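PDB 3KEZ: putative sugar binding protein from Bacteroides vulgatus ATCC 8482, which probably binds sugars at the outer membrane as a SusD-family protein of the glycan uptake machinery, and carries a bound calcium ion. Local coordinates for the calcium ion site. Numbering follows the deposited sequence.

The calcium ion site. Residues 41, 245, 258, 261-262, 266, 322, 325, 329-331. With CA (calcium ion), chain B.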
# COMPACT_ATOMS: atom_id res chain seq x y z
N SER A 41 -7.52 4.70 -4.73
CA SER A 41 -8.40 5.47 -3.85
C SER A 41 -9.38 4.54 -3.12
O SER A 41 -10.23 5.02 -2.39
CB SER A 41 -9.12 6.57 -4.63
OG SER A 41 -8.33 7.73 -4.76
N ASN A 245 -4.07 18.29 5.93
CA ASN A 245 -3.21 19.34 5.36
C ASN A 245 -3.08 19.16 3.85
O ASN A 245 -3.28 18.05 3.34
CB ASN A 245 -1.78 19.29 5.93
CG ASN A 245 -1.72 19.58 7.42
OD1 ASN A 245 -2.63 20.19 7.96
ND2 ASN A 245 -0.66 19.11 8.09
N GLU A 258 1.43 10.65 -2.53
CA GLU A 258 0.06 11.02 -2.21
C GLU A 258 -0.80 10.83 -3.48
O GLU A 258 -0.39 11.26 -4.56
CB GLU A 258 0.03 12.48 -1.73
CG GLU A 258 -1.33 12.95 -1.22
CD GLU A 258 -1.31 14.30 -0.52
OE1 GLU A 258 -0.52 15.19 -0.87
OE2 GLU A 258 -2.13 14.46 0.38
N ASN A 261 -6.96 13.54 -4.82
CA ASN A 261 -8.37 13.55 -5.24
C ASN A 261 -8.94 14.97 -5.08
O ASN A 261 -8.68 15.65 -4.08
CB ASN A 261 -9.15 12.54 -4.37
CG ASN A 261 -8.77 11.10 -4.67
OD1 ASN A 261 -8.56 10.74 -5.83
ND2 ASN A 261 -8.65 10.26 -3.62
N LEU A 262 -9.72 15.42 -6.05
CA LEU A 262 -10.23 16.82 -6.03
C LEU A 262 -11.75 16.89 -6.18
O LEU A 262 -12.34 16.05 -6.83
CB LEU A 262 -9.57 17.63 -7.15
CG LEU A 262 -8.04 17.70 -7.12
CD1 LEU A 262 -7.54 18.30 -8.41
CD2 LEU A 262 -7.53 18.50 -5.87
N SER A 266 -13.22 13.68 -8.82
CA SER A 266 -13.55 12.91 -7.64
C SER A 266 -13.57 11.40 -7.89
O SER A 266 -14.08 10.95 -8.92
CB SER A 266 -14.90 13.36 -7.07
OG SER A 266 -15.30 12.49 -6.03
N GLN A 322 -9.32 17.84 2.44
CA GLN A 322 -8.65 19.14 2.42
C GLN A 322 -9.71 20.25 2.51
O GLN A 322 -10.90 19.97 2.43
CB GLN A 322 -7.75 19.27 1.17
CG GLN A 322 -6.40 18.49 1.30
CD GLN A 322 -6.58 16.95 1.40
OE1 GLN A 322 -7.42 16.33 0.71
NE2 GLN A 322 -5.77 16.33 2.26
N GLU A 325 -13.44 20.51 0.97
CA GLU A 325 -13.78 19.26 0.26
C GLU A 325 -14.73 18.37 1.03
O GLU A 325 -14.78 18.41 2.25
CB GLU A 325 -12.54 18.44 -0.00
CG GLU A 325 -11.63 19.01 -0.99
CD GLU A 325 -10.46 18.08 -1.28
OE1 GLU A 325 -10.12 17.25 -0.38
OE2 GLU A 325 -9.91 18.18 -2.40
N ASP A 329 -13.43 13.19 -1.32
CA ASP A 329 -12.27 13.59 -2.08
C ASP A 329 -11.01 13.69 -1.24
O ASP A 329 -10.02 14.29 -1.68
CB ASP A 329 -12.58 14.89 -2.80
CG ASP A 329 -13.73 14.72 -3.76
OD1 ASP A 329 -13.75 13.66 -4.44
OD2 ASP A 329 -14.63 15.59 -3.80
N ALA A 330 -11.00 13.03 -0.07
CA ALA A 330 -9.80 12.92 0.73
C ALA A 330 -8.71 12.26 -0.09
O ALA A 330 -8.96 11.28 -0.83
CB ALA A 330 -10.06 12.12 2.00
N ASN A 331 -7.51 12.82 0.04
CA ASN A 331 -6.30 12.25 -0.55
C ASN A 331 -5.93 10.97 0.17
O ASN A 331 -6.34 10.76 1.31
CB ASN A 331 -5.14 13.26 -0.47
CG ASN A 331 -5.36 14.52 -1.36
OD1 ASN A 331 -6.34 14.60 -2.09
ND2 ASN A 331 -4.42 15.50 -1.29
CA CA B . -8.39 16.00 -1.70
O HOH W 1 -6.97 18.09 -2.29
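The flat carboxylate of Glu325 turns the edge bearing both oxygens to the calcium, which lies close to the carboxylate plane, OE1 at 2.5 Å and OE2 at 2.7 Å. From above that plane the backbone N-H of Gln322 bonds to Glu325 OE1, N to OE1 3.0 Å. OD1 of the Asn331 amide is shared across its two faces: the calcium binds it from one side at 2.5 Å, and the backbone N-H of Asn261 bonds to it from above the other. Asn331 ND2 works in the amide plane, towards Glu258 OE2, 3.0 Å away, and meets that carboxylate from above its face. Glu258 thus holds the Asn331 amide in rotation as a second-shell residue, and its charge may polarise the amide towards the ion. An alanine in place of Asn331 would remove the metal-binding OD1 and would probably loosen both the calcium and the loop at Asn261. Gln322, its chain bent about CB-CG (chi2 65°), turns OE1 onto the calcium at 2.6 Å, and its NE2 bonds to Asn245 O, fixing the amide flip. Backbone O of Asn261 and of Asp329, each 2.4 Å from the calcium, and a water bring the coordination to at least seven, every ligand seen being oxygen. The Asn261 side chain turns elsewhere: ND2 gives a nearly straight bond to Ala330 O (173° at H), in its own amide plane, and a second to Ser41 OG. Asp329 likewise spends its carboxylate outside the shell, OD1 taking Ser266 OG on its syn lone pair. This calcium site ties the segment around Asn261 to that of residues 322-331, and probably has a structural role, stiffening the fold of this SusD-family protein.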